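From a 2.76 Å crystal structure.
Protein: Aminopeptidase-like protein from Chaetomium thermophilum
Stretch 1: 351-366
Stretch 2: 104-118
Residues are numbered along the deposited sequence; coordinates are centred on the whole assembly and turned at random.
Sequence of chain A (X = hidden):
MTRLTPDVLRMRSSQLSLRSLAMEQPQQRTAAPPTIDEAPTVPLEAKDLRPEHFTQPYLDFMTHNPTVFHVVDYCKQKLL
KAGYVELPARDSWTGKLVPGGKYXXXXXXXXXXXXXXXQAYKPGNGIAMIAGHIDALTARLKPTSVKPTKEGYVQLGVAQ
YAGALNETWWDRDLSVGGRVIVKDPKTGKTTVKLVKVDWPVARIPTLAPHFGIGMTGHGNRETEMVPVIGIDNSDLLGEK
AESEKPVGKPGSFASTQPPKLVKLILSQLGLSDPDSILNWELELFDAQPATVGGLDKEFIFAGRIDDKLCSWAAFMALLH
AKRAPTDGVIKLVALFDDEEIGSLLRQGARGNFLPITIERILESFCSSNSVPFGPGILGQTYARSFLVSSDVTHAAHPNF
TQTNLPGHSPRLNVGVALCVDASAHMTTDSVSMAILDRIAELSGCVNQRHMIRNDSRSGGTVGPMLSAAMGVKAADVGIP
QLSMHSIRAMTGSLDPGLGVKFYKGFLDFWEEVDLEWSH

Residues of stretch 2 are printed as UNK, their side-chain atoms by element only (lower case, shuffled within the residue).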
# COMPACT_ATOMS: atom_id res chain seq x y z
N GLY A 351 32.85 -31.11 -15.92
CA GLY A 351 32.93 -32.57 -16.02
C GLY A 351 34.29 -33.15 -16.40
O GLY A 351 35.23 -32.42 -16.73
N ASN A 352 34.37 -34.48 -16.36
CA ASN A 352 35.59 -35.27 -16.62
C ASN A 352 36.32 -34.96 -17.92
O ASN A 352 37.54 -35.14 -18.01
CB ASN A 352 35.21 -36.76 -16.62
CG ASN A 352 36.30 -37.65 -16.06
OD1 ASN A 352 37.38 -37.20 -15.68
ND2 ASN A 352 36.01 -38.95 -15.99
N PHE A 353 35.58 -34.48 -18.91
CA PHE A 353 35.99 -34.58 -20.31
C PHE A 353 37.40 -34.07 -20.63
O PHE A 353 38.22 -34.83 -21.14
CB PHE A 353 34.98 -33.83 -21.19
CG PHE A 353 35.12 -34.12 -22.66
CD1 PHE A 353 35.67 -35.31 -23.09
CD2 PHE A 353 34.70 -33.20 -23.60
CE1 PHE A 353 35.81 -35.58 -24.44
CE2 PHE A 353 34.83 -33.47 -24.96
CZ PHE A 353 35.39 -34.66 -25.37
N LEU A 354 37.69 -32.81 -20.34
CA LEU A 354 39.01 -32.27 -20.67
C LEU A 354 40.15 -32.80 -19.78
O LEU A 354 41.21 -33.12 -20.30
CB LEU A 354 39.00 -30.73 -20.64
CG LEU A 354 40.35 -30.09 -20.97
CD1 LEU A 354 40.77 -30.39 -22.41
CD2 LEU A 354 40.33 -28.59 -20.72
N PRO A 355 39.95 -32.87 -18.45
CA PRO A 355 41.05 -33.44 -17.66
C PRO A 355 41.42 -34.88 -18.00
O PRO A 355 42.61 -35.16 -18.16
CB PRO A 355 40.52 -33.35 -16.22
CG PRO A 355 39.63 -32.16 -16.24
CD PRO A 355 38.94 -32.23 -17.58
N ILE A 356 40.44 -35.78 -18.14
CA ILE A 356 40.76 -37.18 -18.41
C ILE A 356 41.38 -37.33 -19.80
O ILE A 356 42.25 -38.18 -20.00
CB ILE A 356 39.52 -38.10 -18.26
CG1 ILE A 356 39.95 -39.57 -18.26
CG2 ILE A 356 38.50 -37.84 -19.36
CD1 ILE A 356 38.89 -40.52 -17.75
N THR A 357 40.97 -36.50 -20.74
CA THR A 357 41.54 -36.52 -22.08
C THR A 357 43.01 -36.11 -22.03
O THR A 357 43.85 -36.75 -22.67
CB THR A 357 40.78 -35.58 -23.04
OG1 THR A 357 39.47 -36.12 -23.28
CG2 THR A 357 41.52 -35.45 -24.36
N ILE A 358 43.31 -35.06 -21.28
CA ILE A 358 44.68 -34.60 -21.13
C ILE A 358 45.55 -35.67 -20.48
O ILE A 358 46.66 -35.93 -20.93
CB ILE A 358 44.74 -33.28 -20.33
CG1 ILE A 358 44.10 -32.16 -21.14
CG2 ILE A 358 46.18 -32.94 -19.95
CD1 ILE A 358 44.65 -30.79 -20.87
N GLU A 359 45.03 -36.30 -19.43
CA GLU A 359 45.78 -37.36 -18.75
C GLU A 359 46.07 -38.51 -19.70
O GLU A 359 47.19 -39.03 -19.73
CB GLU A 359 45.01 -37.85 -17.52
CG GLU A 359 44.83 -36.79 -16.45
CD GLU A 359 44.15 -37.31 -15.20
OE1 GLU A 359 44.10 -38.55 -15.02
OE2 GLU A 359 43.68 -36.49 -14.38
N ARG A 360 45.08 -38.89 -20.50
CA ARG A 360 45.25 -39.94 -21.50
C ARG A 360 46.36 -39.62 -22.49
O ARG A 360 47.18 -40.48 -22.82
CB ARG A 360 43.96 -40.17 -22.26
CG ARG A 360 42.94 -41.04 -21.57
CD ARG A 360 42.41 -41.98 -22.62
NE ARG A 360 40.97 -42.19 -22.55
CZ ARG A 360 40.33 -43.06 -23.33
NH1 ARG A 360 41.01 -43.79 -24.20
NH2 ARG A 360 39.01 -43.19 -23.23
N ILE A 361 46.36 -38.39 -22.99
CA ILE A 361 47.38 -37.95 -23.94
C ILE A 361 48.76 -38.06 -23.31
O ILE A 361 49.68 -38.62 -23.90
CB ILE A 361 47.15 -36.49 -24.40
CG1 ILE A 361 45.78 -36.34 -25.05
CG2 ILE A 361 48.25 -36.07 -25.36
CD1 ILE A 361 45.36 -34.90 -25.23
N LEU A 362 48.89 -37.53 -22.10
CA LEU A 362 50.17 -37.53 -21.40
C LEU A 362 50.64 -38.95 -21.10
O LEU A 362 51.81 -39.28 -21.32
CB LEU A 362 50.08 -36.71 -20.12
CG LEU A 362 51.35 -36.68 -19.28
CD1 LEU A 362 52.53 -36.20 -20.11
CD2 LEU A 362 51.14 -35.79 -18.07
N GLU A 363 49.75 -39.79 -20.59
CA GLU A 363 50.10 -41.17 -20.30
C GLU A 363 50.52 -41.91 -21.57
O GLU A 363 51.38 -42.79 -21.53
CB GLU A 363 48.95 -41.91 -19.63
CG GLU A 363 49.23 -43.38 -19.39
CD GLU A 363 47.98 -44.22 -19.41
OE1 GLU A 363 47.14 -44.00 -20.31
OE2 GLU A 363 47.84 -45.10 -18.54
N SER A 364 49.91 -41.55 -22.69
CA SER A 364 50.27 -42.13 -23.97
C SER A 364 51.72 -41.82 -24.31
O SER A 364 52.49 -42.72 -24.64
CB SER A 364 49.34 -41.63 -25.08
OG SER A 364 49.68 -42.21 -26.33
N PHE A 365 52.10 -40.54 -24.23
CA PHE A 365 53.47 -40.15 -24.53
C PHE A 365 54.45 -40.65 -23.47
O PHE A 365 55.64 -40.78 -23.75
CB PHE A 365 53.58 -38.63 -24.67
CG PHE A 365 53.07 -38.12 -25.98
CD1 PHE A 365 53.88 -38.11 -27.10
CD2 PHE A 365 51.76 -37.67 -26.10
CE1 PHE A 365 53.41 -37.64 -28.31
CE2 PHE A 365 51.29 -37.20 -27.31
CZ PHE A 365 52.11 -37.19 -28.42
N CYS A 366 53.95 -40.92 -22.27
CA CYS A 366 54.78 -41.51 -21.23
C CYS A 366 55.15 -42.95 -21.58
O CYS A 366 56.26 -43.39 -21.29
CB CYS A 366 54.07 -41.47 -19.88
SG CYS A 366 53.99 -39.83 -19.11
N UNK A 104 41.44 -35.38 -32.48
CA UNK A 104 40.24 -34.88 -31.81
C UNK A 104 39.44 -36.01 -31.17
O UNK A 104 39.57 -37.17 -31.56
c UNK A 104 37.36 -35.42 -33.55
c UNK A 104 39.35 -34.09 -32.78
c UNK A 104 38.64 -34.94 -33.80
c UNK A 104 36.69 -36.19 -34.48
c UNK A 104 37.30 -36.49 -35.69
c UNK A 104 39.23 -35.24 -35.01
c UNK A 104 38.57 -36.02 -35.95
N UNK A 105 38.62 -35.65 -30.20
CA UNK A 105 37.75 -36.61 -29.53
C UNK A 105 36.37 -35.99 -29.28
O UNK A 105 36.24 -34.77 -29.16
c UNK A 105 37.44 -38.03 -27.43
o UNK A 105 39.56 -37.88 -28.54
c UNK A 105 38.39 -37.13 -28.22
N UNK A 106 35.37 -36.85 -29.22
CA UNK A 106 33.97 -36.47 -29.18
C UNK A 106 33.28 -37.10 -27.98
O UNK A 106 33.62 -38.20 -27.56
o UNK A 106 33.57 -35.93 -31.51
c UNK A 106 33.28 -36.89 -30.49
c UNK A 106 31.77 -37.04 -30.33
N UNK A 107 32.32 -36.38 -27.40
CA UNK A 107 31.46 -36.94 -26.36
C UNK A 107 30.01 -36.54 -26.64
O UNK A 107 29.69 -35.36 -26.74
c UNK A 107 31.34 -37.26 -23.83
c UNK A 107 33.89 -37.47 -21.10
c UNK A 107 31.96 -36.85 -22.50
n UNK A 107 35.08 -38.06 -20.99
n UNK A 107 33.26 -37.47 -22.27
n UNK A 107 33.34 -36.89 -20.04
c UNK A 107 31.92 -36.46 -24.98
N UNK A 108 29.16 -37.55 -26.79
CA UNK A 108 27.72 -37.39 -27.04
C UNK A 108 27.42 -36.62 -28.34
O UNK A 108 26.30 -36.19 -28.59
o UNK A 108 24.78 -37.34 -25.99
c UNK A 108 25.60 -36.42 -25.99
c UNK A 108 27.08 -36.70 -25.82
n UNK A 108 25.24 -35.14 -26.10
N UNK A 109 28.42 -36.51 -29.21
CA UNK A 109 28.25 -35.80 -30.46
C UNK A 109 27.97 -34.31 -30.27
O UNK A 109 27.70 -33.61 -31.24
N UNK A 110 27.90 -33.87 -29.02
CA UNK A 110 27.79 -32.45 -28.67
C UNK A 110 29.01 -31.79 -28.02
O UNK A 110 28.99 -30.59 -27.75
c UNK A 110 26.57 -32.26 -27.77
o UNK A 110 26.69 -33.03 -26.59
N UNK A 111 30.06 -32.56 -27.73
CA UNK A 111 31.27 -32.02 -27.13
C UNK A 111 32.49 -32.50 -27.90
O UNK A 111 32.56 -33.66 -28.29
c UNK A 111 31.40 -32.41 -25.66
o UNK A 111 30.82 -31.44 -24.81
N UNK A 112 33.44 -31.61 -28.14
CA UNK A 112 34.61 -31.98 -28.92
C UNK A 112 35.88 -31.29 -28.43
O UNK A 112 35.87 -30.11 -28.07
c UNK A 112 34.10 -30.21 -30.65
c UNK A 112 35.35 -32.05 -32.74
c UNK A 112 35.57 -32.17 -31.25
c UNK A 112 34.38 -31.69 -30.42
N UNK A 113 36.97 -32.05 -28.40
CA UNK A 113 38.28 -31.55 -28.03
C UNK A 113 39.27 -31.87 -29.15
O UNK A 113 39.48 -33.03 -29.47
c UNK A 113 40.23 -31.77 -26.45
c UNK A 113 38.78 -32.17 -26.72
c UNK A 113 37.88 -31.76 -25.55
c UNK A 113 38.16 -32.51 -24.28
N UNK A 114 39.85 -30.83 -29.74
CA UNK A 114 40.83 -31.01 -30.81
C UNK A 114 42.18 -30.44 -30.40
O UNK A 114 42.24 -29.40 -29.74
c UNK A 114 40.34 -30.36 -32.09
N UNK A 115 43.26 -31.11 -30.78
CA UNK A 115 44.59 -30.66 -30.40
C UNK A 115 45.67 -31.08 -31.39
O UNK A 115 45.52 -32.07 -32.11
c UNK A 115 44.98 -32.65 -28.86
c UNK A 115 43.86 -34.76 -28.54
c UNK A 115 45.07 -35.42 -28.61
c UNK A 115 43.82 -33.38 -28.67
c UNK A 115 46.24 -34.71 -28.79
c UNK A 115 46.19 -33.33 -28.92
c UNK A 115 44.94 -31.15 -28.99
N UNK A 116 46.76 -30.31 -31.41
CA UNK A 116 47.95 -30.67 -32.17
C UNK A 116 49.14 -30.80 -31.23
O UNK A 116 49.30 -30.00 -30.31
c UNK A 116 47.06 -29.27 -34.06
c UNK A 116 48.29 -29.63 -33.25
o UNK A 116 48.83 -28.45 -32.64
N UNK A 117 49.96 -31.81 -31.46
CA UNK A 117 51.14 -32.06 -30.65
C UNK A 117 52.36 -31.49 -31.35
O UNK A 117 52.66 -31.87 -32.48
c UNK A 117 50.02 -34.21 -29.95
c UNK A 117 52.43 -33.81 -29.38
c UNK A 117 51.33 -33.57 -30.40
N UNK A 118 53.06 -30.57 -30.69
CA UNK A 118 54.25 -29.98 -31.27
C UNK A 118 55.32 -31.01 -31.57
O UNK A 118 55.42 -32.03 -30.88

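Position 104 has one carbon followed by a six-carbon ring. It lies out of reach of the helix. It is Phe-104.

Position 105 has one carbon carrying an oxygen and a carbon. Its CB points toward the helix, and its backbone O lies at the edge of the Phe-353 ring, 3.9 Å from CZ of Phe-353. The branching makes it Thr-105.

Position 106 has the same branched set, but its CB points away. It is Thr-106.

Position 107 has three carbons, a nitrogen, then a carbon carrying two more nitrogens. Its CB sits over one face of the Phe-353 ring, 4.0 Å from the centroid. The group at the end is a guanidinium, and CD1 of Phe-353 lies over one of its faces. The residue is Arg-107. Its NE is 3.3 Å from CD1 of Phe-353. NH1 reaches CB of Asn-352 at 3.9 Å.

Position 108 has two carbons, the second carrying an oxygen and a nitrogen. It touches nothing on stretch 1. It is Asn-108.

Position 109 has no side-chain atoms and a positive phi of 65°, which favours glycine. It is Gly-109.

Position 110 has one carbon and one oxygen, so it is Ser-110. Its OG accepts a hydrogen bond from ND2 of Asn-108 at 2.6 Å.

Position 111 also has one carbon and one oxygen. Its CB is 3.7 Å from CE2 of Phe-353. It is Ser-111.

Position 112 has four carbons, forked at the first, one arm two carbons long. Its CB points away; its backbone N lies at the edge of the Phe-353 ring. It is Ile-112.

Position 113 has the same fork, but its CB points toward the helix. The end of its long arm covers a face of the Phe-353 ring. It is Ile-113, with CD1 3.5 Å from the ring centroid and 3.8 Å from CD1 of Leu-354.

Position 114 has a single carbon, out of reach: Ala-114.

Position 115 has one carbon and a six-carbon ring. CD1 of Ile-361 lies over its face, 3.6 Å from the centroid. It is Phe-115.

Position 116 has one carbon carrying an oxygen and a carbon, out of reach: Thr-116.

Position 117 has three carbons, forked at the first, and one of the fork's ends touches the Phe-365 ring. It is Val-117, with CG1 3.5 Å from CZ of Phe-365.

Position 118 has no side-chain atoms: Gly-118.

The contact works by packing, without hydrogen bonds between the stretches. Phe-353 is held between Arg-107 and Ile-113 on opposite faces. Ile-361 and Phe-365 extend the packing along the second strand.

Stretch 2, residues 104-118: FTTRNGSSIIAFTVG
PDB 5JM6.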